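Local coordinates for carbon monoxide dehydrogenase (Thermococcus sp. AM4, PDB 6T7J), which probably catalyses the reversible oxidation of carbon monoxide to carbon dioxide in its nickel-containing form, here crystallised nickel-free, at residues A[440-452]-A[469-482]. Numbering follows the deposited sequence.
Sequences GTIKGIVGIVGCN and LIKRDVLVVGTGCW. With MSK (Broken Fe4S4 cluster), chain F.
The carbonyl oxygen of Asp473 receives the backbone N-H of Lys443 at 2.7 Å, N to O. Asp473, with positive phi, is the C-prime residue of the Schellman motif that ends helix 460-471, and its carboxylate turns to the backbone N-H groups of Gly503 and Leu504. From here strands 444-448 and 474-478 run parallel, their axes 29° apart. The register follows from the alternation of bonds: Val446 N gives to Leu475 O and Val446 O takes the N-H of Val477, both at 2.9 Å, then Ile448 N reaches Val477 O.

One face of this pair carries Ile445, Leu475 and Val477; Leu535 and Ile528 of helix 525-538 lie against Ile445 and Val477, respectively. On the opposite face, Val446 CG1 meets Leu469 CD1 at 3.6 Å, the two side chains crossing at about a right angle, and Ile448 CD1 touches Val476 CG1. Ile448 also lies over one face of the Trp482 indole: its CB stands 3.5 Å from the centroid of the five-membered ring and only 3° off the normal, a CH-pi contact. With chi1 at -39°, Ile448 CG1 lies beside the backbone N and CG2 anti to it, where CG2 comes down on Trp482 CD1. Were Trp482 an alanine, Ile448 would probably lose the ring under its CB and CG2, and a gap would open there.

Beyond the strand ends, Cys451 SG binds one iron of the broken cluster and Cys481 SG another, each at 2.4 Å. Two adjacent strands of a parallel sheet, joined through helix 460-471, thus deliver cysteine ligands from the loop after one strand and from helix 480-489 after the other: a beta-alpha-beta unit of Rossmann-like topology carrying cluster C at the C-terminal ends of its strands.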
loop_
_atom_site.group_PDB
_atom_site.type_symbol
_atom_site.label_atom_id
_atom_site.label_comp_id
_atom_site.label_asym_id
_atom_site.label_seq_id
_atom_site.Cartn_x
_atom_site.Cartn_y
_atom_site.Cartn_z
ATOM N N GLY A 440 -24.551 -31.541 -21.555
ATOM C CA GLY A 440 -24.171 -30.656 -22.631
ATOM C C GLY A 440 -25.218 -29.623 -22.969
ATOM O O GLY A 440 -24.984 -28.794 -23.856
ATOM N N THR A 441 -26.372 -29.655 -22.293
ATOM C CA THR A 441 -27.380 -28.618 -22.493
ATOM C C THR A 441 -26.807 -27.241 -22.192
ATOM O O THR A 441 -27.127 -26.260 -22.875
ATOM C CB THR A 441 -28.603 -28.902 -21.619
ATOM O OG1 THR A 441 -28.808 -30.319 -21.527
ATOM C CG2 THR A 441 -29.842 -28.259 -22.217
ATOM N N ILE A 442 -25.950 -27.147 -21.180
ATOM C CA ILE A 442 -25.163 -25.954 -20.906
ATOM C C ILE A 442 -23.695 -26.359 -20.954
ATOM O O ILE A 442 -23.270 -27.253 -20.212
ATOM C CB ILE A 442 -25.526 -25.322 -19.553
ATOM C CG1 ILE A 442 -26.955 -24.773 -19.596
ATOM C CG2 ILE A 442 -24.539 -24.220 -19.193
ATOM C CD1 ILE A 442 -27.366 -24.025 -18.348
ATOM N N LYS A 443 -22.931 -25.721 -21.843
ATOM C CA LYS A 443 -21.522 -26.074 -21.990
ATOM C C LYS A 443 -20.730 -25.701 -20.745
ATOM O O LYS A 443 -19.883 -26.476 -20.283
ATOM C CB LYS A 443 -20.932 -25.390 -23.224
ATOM C CG LYS A 443 -20.753 -26.312 -24.418
ATOM C CD LYS A 443 -22.038 -27.060 -24.733
ATOM C CE LYS A 443 -21.812 -28.122 -25.792
ATOM N NZ LYS A 443 -22.978 -29.038 -25.916
ATOM N N GLY A 444 -20.992 -24.525 -20.193
ATOM C CA GLY A 444 -20.310 -24.096 -18.993
ATOM C C GLY A 444 -20.887 -22.793 -18.492
ATOM O O GLY A 444 -21.919 -22.324 -18.973
ATOM N N ILE A 445 -20.205 -22.216 -17.508
ATOM C CA ILE A 445 -20.580 -20.934 -16.927
ATOM C C ILE A 445 -19.379 -20.006 -17.011
ATOM O O ILE A 445 -18.240 -20.433 -16.801
ATOM C CB ILE A 445 -21.051 -21.081 -15.465
ATOM C CG1 ILE A 445 -22.120 -22.169 -15.357
ATOM C CG2 ILE A 445 -21.575 -19.755 -14.931
ATOM C CD1 ILE A 445 -22.304 -22.700 -13.961
ATOM N N VAL A 446 -19.627 -18.742 -17.335
ATOM C CA VAL A 446 -18.564 -17.747 -17.399
ATOM C C VAL A 446 -19.000 -16.505 -16.638
ATOM O O VAL A 446 -20.086 -15.967 -16.881
ATOM C CB VAL A 446 -18.184 -17.391 -18.848
ATOM C CG1 VAL A 446 -17.224 -16.209 -18.864
ATOM C CG2 VAL A 446 -17.552 -18.591 -19.531
ATOM N N GLY A 447 -18.152 -16.056 -15.714
ATOM C CA GLY A 447 -18.370 -14.805 -15.019
ATOM C C GLY A 447 -17.655 -13.650 -15.688
ATOM O O GLY A 447 -16.432 -13.674 -15.854
ATOM N N ILE A 448 -18.411 -12.634 -16.085
ATOM C CA ILE A 448 -17.869 -11.436 -16.709
ATOM C C ILE A 448 -18.018 -10.274 -15.734
ATOM O O ILE A 448 -19.107 -10.028 -15.193
ATOM C CB ILE A 448 -18.546 -11.139 -18.057
ATOM C CG1 ILE A 448 -18.806 -12.445 -18.814
ATOM C CG2 ILE A 448 -17.656 -10.244 -18.892
ATOM C CD1 ILE A 448 -19.446 -12.250 -20.173
ATOM N N VAL A 449 -16.911 -9.582 -15.489
ATOM C CA VAL A 449 -16.812 -8.529 -14.492
ATOM C C VAL A 449 -15.945 -7.418 -15.069
ATOM O O VAL A 449 -15.414 -7.530 -16.178
ATOM C CB VAL A 449 -16.213 -9.042 -13.164
ATOM C CG1 VAL A 449 -16.988 -10.250 -12.645
ATOM C CG2 VAL A 449 -14.744 -9.395 -13.351
ATOM N N GLY A 450 -15.795 -6.342 -14.314
ATOM C CA GLY A 450 -14.768 -5.364 -14.600
ATOM C C GLY A 450 -15.330 -3.991 -14.909
ATOM O O GLY A 450 -16.537 -3.742 -14.841
ATOM N N CYS A 451 -14.420 -3.103 -15.289
ATOM C CA CYS A 451 -14.626 -1.672 -15.410
ATOM C C CYS A 451 -14.963 -1.286 -16.851
ATOM O O CYS A 451 -15.338 -2.134 -17.670
ATOM C CB CYS A 451 -13.361 -0.965 -14.916
ATOM S SG CYS A 451 -12.588 -1.768 -13.500
ATOM N N ASN A 452 -14.849 0.004 -17.157
ATOM C CA ASN A 452 -14.791 0.516 -18.515
ATOM C C ASN A 452 -13.446 1.204 -18.710
ATOM O O ASN A 452 -12.884 1.776 -17.771
ATOM C CB ASN A 452 -15.923 1.510 -18.806
ATOM C CG ASN A 452 -17.261 0.831 -19.001
ATOM O OD1 ASN A 452 -18.282 1.308 -18.514
ATOM N ND2 ASN A 452 -17.264 -0.285 -19.718
ATOM N N LEU A 469 -20.789 -15.963 -26.142
ATOM C CA LEU A 469 -20.827 -17.085 -25.213
ATOM C C LEU A 469 -22.222 -17.698 -25.134
ATOM O O LEU A 469 -22.372 -18.923 -25.205
ATOM C CB LEU A 469 -20.346 -16.642 -23.830
ATOM C CG LEU A 469 -18.834 -16.435 -23.711
ATOM C CD1 LEU A 469 -18.452 -16.046 -22.297
ATOM C CD2 LEU A 469 -18.078 -17.682 -24.148
ATOM N N ILE A 470 -23.259 -16.863 -25.004
ATOM C CA ILE A 470 -24.603 -17.420 -24.849
ATOM C C ILE A 470 -25.086 -18.067 -26.141
ATOM O O ILE A 470 -25.933 -18.968 -26.106
ATOM C CB ILE A 470 -25.608 -16.356 -24.364
ATOM C CG1 ILE A 470 -25.745 -15.221 -25.377
ATOM C CG2 ILE A 470 -25.222 -15.820 -23.023
ATOM C CD1 ILE A 470 -26.842 -14.242 -25.033
ATOM N N LYS A 471 -24.574 -17.633 -27.297
ATOM C CA LYS A 471 -24.960 -18.290 -28.540
ATOM C C LYS A 471 -24.337 -19.675 -28.675
ATOM O O LYS A 471 -24.849 -20.500 -29.439
ATOM C CB LYS A 471 -24.590 -17.416 -29.744
ATOM C CG LYS A 471 -23.238 -17.730 -30.366
ATOM C CD LYS A 471 -23.142 -17.199 -31.789
ATOM C CE LYS A 471 -23.102 -15.680 -31.817
ATOM N NZ LYS A 471 -22.461 -15.162 -33.062
ATOM N N ARG A 472 -23.253 -19.951 -27.949
ATOM C CA ARG A 472 -22.643 -21.273 -27.912
ATOM C C ARG A 472 -23.098 -22.086 -26.704
ATOM O O ARG A 472 -22.400 -23.021 -26.296
ATOM C CB ARG A 472 -21.116 -21.158 -27.928
ATOM C CG ARG A 472 -20.575 -20.271 -29.033
ATOM C CD ARG A 472 -19.338 -20.875 -29.689
ATOM N NE ARG A 472 -18.273 -19.892 -29.883
ATOM C CZ ARG A 472 -18.290 -18.930 -30.802
ATOM N NH1 ARG A 472 -17.272 -18.086 -30.898
ATOM N NH2 ARG A 472 -19.323 -18.808 -31.625
ATOM N N ASP A 473 -24.247 -21.735 -26.121
ATOM C CA ASP A 473 -24.823 -22.449 -24.980
ATOM C C ASP A 473 -23.896 -22.408 -23.763
ATOM O O ASP A 473 -23.579 -23.434 -23.157
ATOM C CB ASP A 473 -25.174 -23.893 -25.354
ATOM C CG ASP A 473 -26.586 -24.029 -25.886
ATOM O OD1 ASP A 473 -27.423 -23.151 -25.587
ATOM O OD2 ASP A 473 -26.859 -25.015 -26.604
ATOM N N VAL A 474 -23.464 -21.202 -23.403
ATOM C CA VAL A 474 -22.647 -20.973 -22.215
ATOM C C VAL A 474 -23.385 -19.983 -21.323
ATOM O O VAL A 474 -23.618 -18.835 -21.723
ATOM C CB VAL A 474 -21.246 -20.451 -22.568
ATOM C CG1 VAL A 474 -20.399 -20.321 -21.312
ATOM C CG2 VAL A 474 -20.574 -21.368 -23.579
ATOM N N LEU A 475 -23.752 -20.428 -20.122
ATOM C CA LEU A 475 -24.437 -19.565 -19.170
ATOM C C LEU A 475 -23.505 -18.451 -18.710
ATOM O O LEU A 475 -22.424 -18.712 -18.160
ATOM C CB LEU A 475 -24.937 -20.381 -17.981
ATOM C CG LEU A 475 -25.589 -19.615 -16.828
ATOM C CD1 LEU A 475 -26.789 -18.809 -17.311
ATOM C CD2 LEU A 475 -25.994 -20.573 -15.720
ATOM N N VAL A 476 -23.930 -17.214 -18.936
ATOM C CA VAL A 476 -23.168 -16.016 -18.621
ATOM C C VAL A 476 -23.707 -15.436 -17.325
ATOM O O VAL A 476 -24.900 -15.109 -17.235
ATOM C CB VAL A 476 -23.260 -14.994 -19.767
ATOM C CG1 VAL A 476 -22.594 -13.699 -19.399
ATOM C CG2 VAL A 476 -22.631 -15.553 -21.018
ATOM N N VAL A 477 -22.858 -15.312 -16.309
ATOM C CA VAL A 477 -23.177 -14.530 -15.125
ATOM C C VAL A 477 -22.141 -13.422 -15.035
ATOM O O VAL A 477 -21.108 -13.464 -15.704
ATOM C CB VAL A 477 -23.196 -15.372 -13.832
ATOM C CG1 VAL A 477 -24.018 -16.634 -14.028
ATOM C CG2 VAL A 477 -21.782 -15.708 -13.396
ATOM N N GLY A 478 -22.420 -12.414 -14.222
ATOM C CA GLY A 478 -21.426 -11.359 -14.094
ATOM C C GLY A 478 -21.851 -10.250 -13.160
ATOM O O GLY A 478 -23.004 -10.171 -12.721
ATOM N N THR A 479 -20.885 -9.372 -12.886
ATOM C CA THR A 479 -21.058 -8.281 -11.930
ATOM C C THR A 479 -20.586 -6.961 -12.525
ATOM O O THR A 479 -19.988 -6.908 -13.604
ATOM C CB THR A 479 -20.295 -8.528 -10.619
ATOM O OG1 THR A 479 -18.915 -8.182 -10.797
ATOM C CG2 THR A 479 -20.404 -9.984 -10.176
ATOM N N GLY A 480 -20.877 -5.884 -11.794
ATOM C CA GLY A 480 -20.288 -4.579 -12.026
ATOM C C GLY A 480 -20.744 -3.898 -13.305
ATOM O O GLY A 480 -21.891 -4.028 -13.761
ATOM N N CYS A 481 -19.817 -3.137 -13.891
ATOM C CA CYS A 481 -20.149 -2.388 -15.091
ATOM C C CYS A 481 -20.379 -3.303 -16.286
ATOM O O CYS A 481 -21.078 -2.902 -17.222
ATOM C CB CYS A 481 -19.062 -1.352 -15.386
ATOM S SG CYS A 481 -18.974 -0.001 -14.162
ATOM N N TRP A 482 -19.852 -4.534 -16.269
ATOM C CA TRP A 482 -20.313 -5.502 -17.260
ATOM C C TRP A 482 -21.804 -5.730 -17.128
ATOM O O TRP A 482 -22.516 -5.825 -18.135
ATOM C CB TRP A 482 -19.603 -6.852 -17.141
ATOM C CG TRP A 482 -20.289 -7.857 -18.058
ATOM C CD1 TRP A 482 -20.024 -8.065 -19.381
ATOM C CD2 TRP A 482 -21.395 -8.720 -17.736
ATOM N NE1 TRP A 482 -20.866 -9.021 -19.892
ATOM C CE2 TRP A 482 -21.721 -9.434 -18.906
ATOM C CE3 TRP A 482 -22.130 -8.964 -16.572
ATOM C CZ2 TRP A 482 -22.748 -10.374 -18.943
ATOM C CZ3 TRP A 482 -23.152 -9.896 -16.614
ATOM C CH2 TRP A 482 -23.448 -10.594 -17.788
HETATM S S1 MSK F . -17.473 0.557 -10.379
HETATM S S3 MSK F . -14.374 -1.009 -10.352
HETATM S S4 MSK F . -15.238 0.950 -13.033
HETATM S S5 MSK F . -16.845 -1.987 -12.189
HETATM FE FE1 MSK F . -17.324 -1.010 -8.759
HETATM FE FE2 MSK F . -17.185 0.044 -12.630
HETATM FE FE3 MSK F . -14.698 -1.103 -12.551
HETATM FE FE4 MSK F . -15.294 0.946 -10.884
#